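Local coordinates for protein ADP-ribosylating toxin CARDS (Mycoplasma pneumoniae, PDB 4TLV) that acts as a mono-ADP-ribosylating and vacuolating cytotoxin, transferring ADP-ribose from NAD(+) to target proteins and damaging the respiratory epithelium, at residues Phe474-Lys478 / Thr479-Phe483; Ile582-Lys585 / Asp586-Arg590; Glu19-Glu23 / His24-Thr28; Arg84-Gln87 / His88-Asn91; Pro263-Ala266 / Ser267-Glu271. All coordinates share one frame; numbering follows the deposited sequence.

Interaction 1: Phe474-Lys478 / Thr479-Phe483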
# COMPACT_ATOMS: atom_id res chain seq x y z
N PHE A 474 12.23 -7.79 4.21
CA PHE A 474 10.95 -7.62 3.53
C PHE A 474 10.15 -8.90 3.47
O PHE A 474 10.69 -10.00 3.58
CB PHE A 474 11.19 -7.18 2.08
CG PHE A 474 11.90 -5.87 1.96
CD1 PHE A 474 13.29 -5.82 1.95
CD2 PHE A 474 11.18 -4.69 1.83
CE1 PHE A 474 13.95 -4.62 1.82
CE2 PHE A 474 11.85 -3.47 1.70
CZ PHE A 474 13.25 -3.45 1.68
N TYR A 475 8.85 -8.73 3.29
CA TYR A 475 7.96 -9.86 3.06
C TYR A 475 7.29 -9.65 1.72
O TYR A 475 6.70 -8.59 1.48
CB TYR A 475 6.93 -9.88 4.18
CG TYR A 475 5.95 -11.04 4.19
CD1 TYR A 475 6.34 -12.31 4.60
CD2 TYR A 475 4.62 -10.85 3.86
CE1 TYR A 475 5.42 -13.37 4.65
CE2 TYR A 475 3.70 -11.89 3.91
CZ TYR A 475 4.11 -13.15 4.31
OH TYR A 475 3.17 -14.17 4.36
N ASP A 476 7.41 -10.62 0.82
CA ASP A 476 6.80 -10.52 -0.50
C ASP A 476 5.37 -11.02 -0.44
O ASP A 476 5.14 -12.22 -0.30
CB ASP A 476 7.56 -11.33 -1.54
CG ASP A 476 6.84 -11.37 -2.87
OD1 ASP A 476 6.10 -10.39 -3.19
OD2 ASP A 476 6.96 -12.38 -3.58
N LEU A 477 4.41 -10.11 -0.55
CA LEU A 477 3.00 -10.51 -0.45
C LEU A 477 2.54 -11.43 -1.57
O LEU A 477 1.53 -12.13 -1.42
CB LEU A 477 2.11 -9.26 -0.41
CG LEU A 477 2.23 -8.42 0.86
CD1 LEU A 477 1.57 -7.05 0.64
CD2 LEU A 477 1.62 -9.15 2.09
N LYS A 478 3.22 -11.42 -2.71
CA LYS A 478 2.81 -12.32 -3.80
C LYS A 478 3.04 -13.79 -3.45
O LYS A 478 2.24 -14.64 -3.81
CB LYS A 478 3.54 -12.01 -5.11
CG LYS A 478 3.10 -10.74 -5.82
CD LYS A 478 3.92 -10.51 -7.11
CE LYS A 478 3.35 -11.28 -8.28
NZ LYS A 478 4.07 -10.95 -9.56
N THR A 479 4.14 -14.07 -2.78
CA THR A 479 4.61 -15.44 -2.60
C THR A 479 4.79 -15.87 -1.15
O THR A 479 5.08 -17.03 -0.89
CB THR A 479 5.96 -15.67 -3.30
OG1 THR A 479 6.95 -14.83 -2.71
CG2 THR A 479 5.87 -15.38 -4.82
N SER A 480 4.63 -14.93 -0.21
CA SER A 480 4.84 -15.17 1.22
C SER A 480 6.29 -15.49 1.61
O SER A 480 6.52 -16.10 2.65
CB SER A 480 3.91 -16.28 1.76
OG SER A 480 2.54 -15.96 1.57
N LYS A 481 7.25 -15.08 0.79
CA LYS A 481 8.66 -15.28 1.15
C LYS A 481 9.19 -14.10 1.97
O LYS A 481 8.64 -12.98 1.91
CB LYS A 481 9.52 -15.52 -0.11
CG LYS A 481 9.10 -16.76 -0.92
CD LYS A 481 10.20 -17.18 -1.90
CE LYS A 481 10.37 -16.15 -3.00
NZ LYS A 481 9.14 -16.11 -3.84
N ILE A 482 10.21 -14.35 2.77
CA ILE A 482 10.86 -13.31 3.55
C ILE A 482 12.28 -13.16 3.01
O ILE A 482 12.98 -14.15 2.83
CB ILE A 482 10.90 -13.66 5.04
CG1 ILE A 482 9.49 -13.51 5.63
CG2 ILE A 482 11.86 -12.75 5.81
CD1 ILE A 482 9.33 -14.10 7.03
N PHE A 483 12.70 -11.92 2.76
CA PHE A 483 14.03 -11.70 2.19
C PHE A 483 14.80 -10.54 2.81
O PHE A 483 14.22 -9.61 3.37
CB PHE A 483 13.98 -11.63 0.64
CG PHE A 483 13.19 -10.46 0.08
CD1 PHE A 483 11.84 -10.59 -0.22
CD2 PHE A 483 13.82 -9.25 -0.20
CE1 PHE A 483 11.12 -9.51 -0.78
CE2 PHE A 483 13.11 -8.18 -0.76
CZ PHE A 483 11.76 -8.32 -1.05
O HOH W 1 1.46 -16.31 -1.07

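Interaction 2: Ile582-Lys585 / Asp586-Arg590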
# COMPACT_ATOMS: atom_id res chain seq x y z
N ILE A 582 8.84 -12.15 17.75
CA ILE A 582 9.65 -11.47 16.75
C ILE A 582 9.13 -10.03 16.58
O ILE A 582 7.92 -9.82 16.47
CB ILE A 582 9.60 -12.20 15.38
CG1 ILE A 582 9.82 -13.72 15.54
CG2 ILE A 582 10.60 -11.57 14.37
CD1 ILE A 582 11.15 -14.09 16.26
N LEU A 583 10.02 -9.04 16.58
CA LEU A 583 9.61 -7.67 16.30
C LEU A 583 9.28 -7.52 14.82
O LEU A 583 10.06 -7.97 13.97
CB LEU A 583 10.73 -6.68 16.64
CG LEU A 583 11.09 -6.46 18.11
CD1 LEU A 583 12.40 -5.70 18.22
CD2 LEU A 583 9.97 -5.69 18.77
N VAL A 584 8.17 -6.87 14.52
CA VAL A 584 7.76 -6.57 13.14
C VAL A 584 7.33 -5.10 13.04
O VAL A 584 6.66 -4.59 13.95
CB VAL A 584 6.57 -7.46 12.69
CG1 VAL A 584 6.45 -7.46 11.15
CG2 VAL A 584 6.74 -8.90 13.19
N LYS A 585 7.69 -4.44 11.95
CA LYS A 585 7.40 -3.02 11.79
C LYS A 585 5.91 -2.73 12.02
O LYS A 585 5.04 -3.38 11.44
CB LYS A 585 7.85 -2.56 10.40
CG LYS A 585 7.59 -1.07 10.07
CD LYS A 585 8.36 -0.65 8.80
CE LYS A 585 7.88 0.68 8.23
NZ LYS A 585 7.99 1.76 9.25
N ASP A 586 5.61 -1.75 12.86
CA ASP A 586 4.22 -1.39 13.12
C ASP A 586 3.50 -1.09 11.82
O ASP A 586 4.01 -0.31 11.01
CB ASP A 586 4.13 -0.13 13.98
CG ASP A 586 4.01 -0.44 15.44
OD1 ASP A 586 5.05 -0.70 16.08
OD2 ASP A 586 2.86 -0.42 15.95
N GLY A 587 2.32 -1.68 11.63
CA GLY A 587 1.49 -1.42 10.46
C GLY A 587 1.79 -2.28 9.25
O GLY A 587 1.18 -2.11 8.20
N PHE A 588 2.72 -3.22 9.38
CA PHE A 588 3.13 -4.06 8.27
C PHE A 588 1.95 -4.87 7.72
O PHE A 588 1.96 -5.24 6.56
CB PHE A 588 4.24 -5.03 8.70
CG PHE A 588 3.72 -6.23 9.45
CD1 PHE A 588 3.35 -6.11 10.79
CD2 PHE A 588 3.57 -7.44 8.81
CE1 PHE A 588 2.85 -7.22 11.48
CE2 PHE A 588 3.07 -8.54 9.49
CZ PHE A 588 2.71 -8.44 10.82
N ASP A 589 0.95 -5.16 8.55
CA ASP A 589 -0.18 -6.00 8.11
C ASP A 589 -1.39 -5.18 7.61
O ASP A 589 -2.49 -5.72 7.44
CB ASP A 589 -0.59 -7.01 9.21
CG ASP A 589 -0.68 -6.38 10.61
OD1 ASP A 589 -0.48 -5.15 10.75
OD2 ASP A 589 -0.92 -7.13 11.59
N ARG A 590 -1.16 -3.90 7.33
CA ARG A 590 -2.23 -3.01 6.87
C ARG A 590 -2.06 -2.44 5.46
O ARG A 590 -3.00 -1.84 4.93
CB ARG A 590 -2.44 -1.87 7.87
CG ARG A 590 -2.78 -2.34 9.28
CD ARG A 590 -3.56 -1.27 10.05
NE ARG A 590 -3.16 0.08 9.66
CZ ARG A 590 -2.22 0.77 10.29
NH1 ARG A 590 -1.60 0.24 11.34
NH2 ARG A 590 -1.90 2.00 9.87
O HOH W 2 5.71 1.76 11.22

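Interaction 3: Glu19-Glu23 / His24-Thr28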
# COMPACT_ATOMS: atom_id res chain seq x y z
N GLU A 19 -25.41 17.69 2.36
CA GLU A 19 -26.70 17.93 2.99
C GLU A 19 -27.27 16.60 3.49
O GLU A 19 -27.79 16.51 4.61
CB GLU A 19 -27.68 18.61 2.03
CG GLU A 19 -29.04 18.89 2.67
CD GLU A 19 -30.09 19.29 1.65
OE1 GLU A 19 -29.72 19.58 0.49
OE2 GLU A 19 -31.29 19.30 2.00
N GLU A 20 -27.18 15.56 2.67
CA GLU A 20 -27.69 14.25 3.07
C GLU A 20 -26.78 13.53 4.08
O GLU A 20 -27.24 13.05 5.12
CB GLU A 20 -27.89 13.36 1.86
CG GLU A 20 -28.56 12.04 2.19
CD GLU A 20 -28.65 11.10 0.99
OE1 GLU A 20 -28.50 11.58 -0.17
OE2 GLU A 20 -28.88 9.90 1.20
N ILE A 21 -25.50 13.43 3.75
CA ILE A 21 -24.55 12.68 4.57
C ILE A 21 -24.34 13.30 5.96
O ILE A 21 -24.28 12.58 6.95
CB ILE A 21 -23.18 12.56 3.86
CG1 ILE A 21 -23.33 11.89 2.49
CG2 ILE A 21 -22.16 11.83 4.76
CD1 ILE A 21 -24.02 10.52 2.53
N PHE A 22 -24.21 14.62 6.01
CA PHE A 22 -24.00 15.32 7.28
C PHE A 22 -25.16 15.08 8.23
O PHE A 22 -25.00 15.14 9.44
CB PHE A 22 -23.81 16.84 7.08
CG PHE A 22 -22.43 17.24 6.59
CD1 PHE A 22 -21.47 16.28 6.27
CD2 PHE A 22 -22.10 18.58 6.43
CE1 PHE A 22 -20.19 16.66 5.82
CE2 PHE A 22 -20.85 18.97 5.98
CZ PHE A 22 -19.88 18.01 5.67
N GLU A 23 -26.33 14.78 7.67
CA GLU A 23 -27.52 14.55 8.48
C GLU A 23 -27.77 13.08 8.80
O GLU A 23 -28.22 12.75 9.90
CB GLU A 23 -28.76 15.13 7.77
CG GLU A 23 -30.06 14.61 8.36
CD GLU A 23 -31.20 15.58 8.21
OE1 GLU A 23 -31.31 16.21 7.13
OE2 GLU A 23 -31.99 15.71 9.17
N HIS A 24 -27.47 12.19 7.86
CA HIS A 24 -27.83 10.78 7.99
C HIS A 24 -26.68 9.79 8.10
O HIS A 24 -26.93 8.61 8.35
CB HIS A 24 -28.71 10.36 6.81
CG HIS A 24 -29.98 11.14 6.71
ND1 HIS A 24 -31.03 10.96 7.58
CD2 HIS A 24 -30.36 12.10 5.85
CE1 HIS A 24 -32.01 11.79 7.26
NE2 HIS A 24 -31.63 12.49 6.21
N GLY A 25 -25.44 10.23 7.89
CA GLY A 25 -24.32 9.29 7.85
C GLY A 25 -24.37 8.42 6.60
O GLY A 25 -24.92 8.82 5.58
N PHE A 26 -23.78 7.22 6.68
CA PHE A 26 -23.80 6.30 5.55
C PHE A 26 -24.55 5.02 5.91
O PHE A 26 -24.37 4.47 6.99
CB PHE A 26 -22.36 5.93 5.15
CG PHE A 26 -21.55 7.09 4.63
CD1 PHE A 26 -21.63 7.46 3.29
CD2 PHE A 26 -20.73 7.80 5.49
CE1 PHE A 26 -20.90 8.53 2.82
CE2 PHE A 26 -19.98 8.88 5.02
CZ PHE A 26 -20.06 9.24 3.68
N SER A 27 -25.38 4.54 5.00
CA SER A 27 -26.15 3.32 5.25
C SER A 27 -25.52 2.15 4.51
O SER A 27 -24.79 2.35 3.55
CB SER A 27 -27.60 3.51 4.77
OG SER A 27 -28.26 4.46 5.59
N THR A 28 -25.82 0.93 4.96
CA THR A 28 -25.24 -0.26 4.32
C THR A 28 -26.02 -0.65 3.07
O THR A 28 -27.18 -0.26 2.91
CB THR A 28 -25.26 -1.47 5.28
OG1 THR A 28 -26.62 -1.87 5.48
CG2 THR A 28 -24.63 -1.11 6.64

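Interaction 4: Arg84-Gln87 / His88-Asn91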
# COMPACT_ATOMS: atom_id res chain seq x y z
N ARG A 84 -14.38 10.26 11.31
CA ARG A 84 -13.68 9.82 12.50
C ARG A 84 -13.95 8.34 12.69
O ARG A 84 -15.10 7.92 12.70
CB ARG A 84 -14.12 10.60 13.76
CG ARG A 84 -13.47 10.14 15.06
CD ARG A 84 -13.94 10.98 16.30
NE ARG A 84 -15.37 11.27 16.23
CZ ARG A 84 -16.33 10.40 16.51
NH1 ARG A 84 -16.03 9.16 16.91
NH2 ARG A 84 -17.61 10.75 16.37
N ALA A 85 -12.88 7.57 12.84
CA ALA A 85 -12.99 6.12 13.03
C ALA A 85 -13.21 5.77 14.50
O ALA A 85 -12.76 6.48 15.39
CB ALA A 85 -11.75 5.43 12.51
N ASP A 86 -13.89 4.65 14.74
CA ASP A 86 -14.13 4.18 16.11
C ASP A 86 -14.07 2.65 16.11
O ASP A 86 -13.66 2.06 15.12
CB ASP A 86 -15.47 4.73 16.67
CG ASP A 86 -16.69 4.28 15.85
OD1 ASP A 86 -16.66 3.17 15.28
OD2 ASP A 86 -17.70 5.03 15.80
N GLN A 87 -14.47 2.01 17.21
CA GLN A 87 -14.27 0.56 17.37
C GLN A 87 -15.03 -0.31 16.36
O GLN A 87 -14.76 -1.51 16.26
CB GLN A 87 -14.63 0.12 18.81
CG GLN A 87 -16.14 0.15 19.04
CD GLN A 87 -16.57 -0.29 20.44
OE1 GLN A 87 -15.77 -0.32 21.39
NE2 GLN A 87 -17.86 -0.61 20.58
N HIS A 88 -15.98 0.25 15.61
CA HIS A 88 -16.60 -0.58 14.58
C HIS A 88 -15.97 -0.44 13.18
O HIS A 88 -16.52 -0.94 12.20
CB HIS A 88 -18.15 -0.54 14.61
CG HIS A 88 -18.77 0.56 13.80
ND1 HIS A 88 -18.59 1.90 14.08
CD2 HIS A 88 -19.67 0.52 12.78
CE1 HIS A 88 -19.31 2.63 13.24
NE2 HIS A 88 -19.98 1.81 12.44
N PHE A 89 -14.81 0.21 13.12
CA PHE A 89 -14.00 0.30 11.90
C PHE A 89 -12.83 -0.70 11.98
O PHE A 89 -12.05 -0.65 12.92
CB PHE A 89 -13.40 1.70 11.75
CG PHE A 89 -14.39 2.79 11.44
CD1 PHE A 89 -15.42 3.11 12.33
CD2 PHE A 89 -14.24 3.55 10.29
CE1 PHE A 89 -16.30 4.15 12.05
CE2 PHE A 89 -15.12 4.60 10.00
CZ PHE A 89 -16.14 4.90 10.88
N TYR A 90 -12.69 -1.54 10.96
CA TYR A 90 -11.69 -2.61 10.94
C TYR A 90 -10.85 -2.57 9.68
O TYR A 90 -11.36 -2.30 8.60
CB TYR A 90 -12.41 -3.97 10.94
CG TYR A 90 -13.22 -4.16 12.18
CD1 TYR A 90 -14.53 -3.70 12.26
CD2 TYR A 90 -12.67 -4.79 13.30
CE1 TYR A 90 -15.29 -3.85 13.44
CE2 TYR A 90 -13.42 -4.96 14.47
CZ TYR A 90 -14.72 -4.49 14.53
OH TYR A 90 -15.45 -4.67 15.68
N ASN A 91 -9.58 -2.91 9.81
CA ASN A 91 -8.70 -2.94 8.63
C ASN A 91 -8.85 -4.21 7.78
O ASN A 91 -8.71 -5.33 8.29
CB ASN A 91 -7.23 -2.76 9.05
CG ASN A 91 -6.31 -2.65 7.85
OD1 ASN A 91 -5.74 -3.63 7.42
ND2 ASN A 91 -6.21 -1.44 7.27

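Interaction 5: Pro263-Ala266 / Ser267-Glu271. With SO4 (sulfate ion), chain H.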
# COMPACT_ATOMS: atom_id res chain seq x y z
N PRO A 263 -7.71 -12.31 -12.54
CA PRO A 263 -6.38 -11.90 -13.00
C PRO A 263 -5.76 -10.85 -12.08
O PRO A 263 -6.47 -10.09 -11.44
CB PRO A 263 -6.67 -11.25 -14.36
CG PRO A 263 -8.05 -10.68 -14.19
CD PRO A 263 -8.79 -11.66 -13.31
N GLN A 264 -4.43 -10.80 -12.05
CA GLN A 264 -3.72 -9.78 -11.28
C GLN A 264 -3.98 -8.37 -11.83
O GLN A 264 -4.09 -7.42 -11.06
CB GLN A 264 -2.23 -10.06 -11.32
CG GLN A 264 -1.41 -9.01 -10.62
CD GLN A 264 -0.29 -9.62 -9.80
OE1 GLN A 264 0.69 -10.14 -10.35
NE2 GLN A 264 -0.43 -9.58 -8.48
N TYR A 265 -4.06 -8.25 -13.15
CA TYR A 265 -4.28 -6.94 -13.78
C TYR A 265 -5.58 -6.88 -14.56
O TYR A 265 -6.04 -7.90 -15.08
CB TYR A 265 -3.10 -6.57 -14.69
CG TYR A 265 -1.82 -6.50 -13.92
CD1 TYR A 265 -1.60 -5.48 -13.02
CD2 TYR A 265 -0.84 -7.46 -14.08
CE1 TYR A 265 -0.44 -5.42 -12.28
CE2 TYR A 265 0.34 -7.41 -13.34
CZ TYR A 265 0.53 -6.38 -12.44
OH TYR A 265 1.70 -6.30 -11.70
N ALA A 266 -6.17 -5.69 -14.67
CA ALA A 266 -7.34 -5.47 -15.51
C ALA A 266 -6.93 -5.26 -16.98
O ALA A 266 -5.74 -5.02 -17.26
CB ALA A 266 -8.11 -4.26 -14.99
N SER A 267 -7.89 -5.36 -17.91
CA SER A 267 -7.63 -5.19 -19.35
C SER A 267 -6.91 -3.89 -19.67
O SER A 267 -6.11 -3.83 -20.61
CB SER A 267 -8.95 -5.19 -20.16
OG SER A 267 -9.65 -6.42 -20.03
N SER A 268 -7.20 -2.86 -18.88
CA SER A 268 -6.66 -1.52 -19.10
C SER A 268 -5.15 -1.47 -18.92
O SER A 268 -4.53 -0.42 -19.17
CB SER A 268 -7.34 -0.50 -18.17
OG SER A 268 -7.12 -0.87 -16.81
N VAL A 269 -4.56 -2.58 -18.49
CA VAL A 269 -3.11 -2.66 -18.39
C VAL A 269 -2.49 -2.38 -19.78
O VAL A 269 -1.33 -1.96 -19.87
CB VAL A 269 -2.65 -4.03 -17.80
CG1 VAL A 269 -2.73 -5.12 -18.84
CG2 VAL A 269 -1.24 -3.96 -17.21
N LYS A 270 -3.26 -2.55 -20.85
CA LYS A 270 -2.74 -2.27 -22.19
C LYS A 270 -2.51 -0.77 -22.44
O LYS A 270 -1.90 -0.40 -23.42
CB LYS A 270 -3.68 -2.81 -23.26
CG LYS A 270 -4.99 -2.09 -23.37
CD LYS A 270 -5.79 -2.64 -24.54
CE LYS A 270 -7.19 -2.05 -24.56
NZ LYS A 270 -7.96 -2.64 -25.71
N GLU A 271 -3.02 0.07 -21.55
CA GLU A 271 -2.79 1.51 -21.63
C GLU A 271 -1.36 1.93 -21.27
O GLU A 271 -0.97 3.07 -21.54
CB GLU A 271 -3.77 2.26 -20.70
CG GLU A 271 -5.23 2.13 -21.11
CD GLU A 271 -6.22 2.49 -20.01
OE1 GLU A 271 -5.82 2.65 -18.84
OE2 GLU A 271 -7.43 2.60 -20.32
S SO4 H . -11.98 -5.72 -22.78
O1 SO4 H . -12.99 -5.05 -21.98
O2 SO4 H . -11.38 -6.80 -22.00
O3 SO4 H . -10.97 -4.74 -23.19
O4 SO4 H . -12.61 -6.29 -23.97

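Interaction 1: Phe474-Lys478 / Thr479-Phe483
Phe474 and Phe483 form a hydrogen-bonded antiparallel pair: Phe474 N gives to Phe483 O at 2.8 Å, and Phe483 N returns a bond to Phe474 O at 2.9 Å. Their aromatic contact is less symmetrical. The rings lie almost parallel but slid apart, and a CH-pi contact does the close packing, with Phe474 CB over one face of the Phe483 ring, 3.6 Å from its centroid. A chi1 of 64° sets Phe483 CG between its backbone N and carbonyl carbon, leaning the ring over the opposite strand. On the other side of the sheet Ile482 CG1 packs against the edge of the Tyr475 ring, 3.5 Å from CD1. The two strands make a beta hairpin of the D3 beta-trefoil domain, and polar contacts concentrate at its turn. There Asp476 O accepts from both Thr479 N and Ser480 N. The Asp476 carboxylate is divided: OD1 takes Lys478 N from above its plane, an Asx turn, while OD2 receives Thr479 OG1 on its anti side at 2.6 Å. Lys481 NZ donates to the same Thr479 OG1 and to the carbonyls of Met516 and Glu518. Tyr475 OH bonds Trp526 O and Arg126 of the mART domain.

Interaction 2: Ile582-Lys585 / Asp586-Arg590
Val584 and Phe588 pack across a type II beta turn that runs from Lys585 to Phe588, where the chain leaves the last strand of the D3 beta-trefoil domain and heads for the C terminus. The turn is an example of how a reversal brings side chains four residues apart into contact. Val584 sends CG1 squarely over the Phe588 ring, 3.4 Å from the centroid and only 13° off the normal, a CH-pi contact. That methyl is the branch anti to the backbone N (chi1 -162°), which carries it toward the aromatic face. Asp589 CB lies over the opposite face, so the ring is held between two aliphatic groups.

Lys585 supplies the backbone part of the contact. Its carbonyl O accepts Phe588 N at 3.1 Å, closing the turn, and the same oxygen lies at the edge of the Phe588 ring, 3.3 Å from CD1. Gly587 takes the positive-phi position (87°), a conformation that favours glycine. Outside the turn, the rings of Phe528 and Phe588 meet with their planes well inclined, neither parallel nor perpendicular, and Asp589 forms a salt bridge with Arg544 of strand 543-548.

The CB of Asp586 points away from the preceding segment though it still touches Lys585 C, and its carbonyl does the polar work. The Lys585 chain runs extended past it, CG 3.8 Å from Asp586 O, before bending at its last torsion. There a water spans the two residues, accepting from Lys585 NZ at 3.0 Å and donating to Asp586 O at 2.7 Å.

Interaction 3: Glu19-Glu23 / His24-Thr28
Glu23 and His24 lie side by side at the C-terminal end of helix 18-24 in the mART domain, pointing the same way. Glu23 CG sits over the centre of one imidazole face, 3.5 Å from the centroid, in a CH-pi contact. The carboxylate plane is turned only 17° from that of the ring, so the two flat groups are stacked. Glu20 meets the imidazole differently, crossing at about a right angle, with CG 4.1 Å from His24 CD2. The Glu20 carboxylate forms a salt bridge with Arg16.

The helix ends as the chain reaches Gly25, which leaves helical geometry with a positive phi of 70°. Its N donates to Ile21 O at 2.8 Å, while Glu20 O accepts both Glu23 N and His24 N. This change of direction brings the Phe26 ring against Ile21, five residues back. The two side chains cross at a slant, and the Phe26 ring is met edge-to-face by Tyr81 of strand 76-84. Ile21 CG2 stands anti to the backbone N with CG1 beside that N (chi1 -57°), and both outer branches take part: CD1 comes within 3.7 Å of Phe26 CE1, while CG2 rests over one face of the ring, 3.5 Å from CZ.

Interaction 4: Arg84-Gln87 / His88-Asn91
Asp86 and His88 are brought together by similar first torsions: each places its CG between its own backbone N and carbonyl carbon, at chi1 61° for Asp86 and 88° for His88. The imidazole swings back over the turn, so that Asp86 OD1 lies at the edge of the His88 ring. His88 ND1 donates to Asp86 OD1 at 2.6 Å, using the syn lone pair of that oxygen, and the two planes stand 34° apart. The same OD1 takes a second bond on its anti side from His88 N at 3.0 Å, an Asx-turn arrangement. Two donors of one residue thus grip a single oxygen, which fixes the rotation of the carboxylate as well as that of the ring. The other oxygen, OD2, is held by Asn145, and His88 NE2 donates to Pro140 O.

The backbone here forms a type I beta turn from Asp86 to Phe89, closed by Phe89 N to Asp86 O at 3.0 Å. Phe89 folds its ring back over the residues before the turn. Ala85 CA stands over the centre of one face, 3.7 Å from the centroid and practically on the normal, with Ala85 CB 3.8 Å from Phe89 CD2. At the ring edge Asp86 OD1 approaches CD1 at 3.2 Å, its carboxylate nearly perpendicular to the ring.

The turn links strand 76-84 to strand 89-91, moving the chain from one antiparallel sheet of the mART domain to the other. Phe89 packs on Val10 of strand 9-14 and Thr137 of strand 134-138, and Asn91 N-caps helix 92-104.

Interaction 5: Pro263-Ala266 / Ser267-Glu271
The ring of Tyr265 receives Gln264 CG over one face, offset toward the rim, and is approached obliquely by Val269 CG2 from across the turn. The closest side-chain approach between these two residues lies nearer the backbone, where Tyr265 CB and Val269 CB are 4.0 Å apart. A chi1 of -60°, with CG beside the backbone N, leads the ring off from the valine. The tyrosine OH bonds Ala437 O.

Ala266 provides the backbone link. Its carbonyl O accepts Val269 N at 3.0 Å, the N-H pointing almost straight at the oxygen (161°) although the donor sits above the carbonyl plane. Val269 CB packs against the same oxygen at 3.3 Å. The Val269 N to Ala266 O bond opens a short 3-10 segment, continued by Lys270 N to Ser267 O and by Glu271 N to Ser268 O; the segment leads into the KELED motif involved in host ER trafficking, of which Lys270 and Glu271 are the first two residues. The buried Ser268 OG bonds Asp219 OD1 and Gly223 N, tying the start of the segment to strand 214-219 and the loop that follows it.

Ser267 OG donates to sulfate O2 at 2.6 Å, and Lys253 NZ binds the same ion. The sulfate probably comes from the crystallisation liquor, but its position shows a serine hydroxyl and a lysine ammonium together able to hold an anion. Glu271 OE1 accepts from Glu222 N while OE2 lies close to Glu252 OE2, a nearness that would raise the proton affinity of one carboxylate; a shared proton is possible.

Overall arrangement
Read from the N terminus, the five contacts follow in series, each a local contact within one continuous run of chain, and none nests in or crosses another. Interaction 3 ends a helix and interaction 4 turns between two sheets, both in the mART domain with centres about 17 Å apart. Interaction 5 opens the way to the KELED motif between the mART and D2 domains. Interaction 1 closes a hairpin of D3, and interaction 2 turns the chain after the last strand of the same sheet. Domains meet through them: Gln264 of interaction 5 packs on Lys478 of interaction 1, and Arg590 of interaction 2 on Asn91 of interaction 4, bringing the C-terminal tail against the catalytic domain.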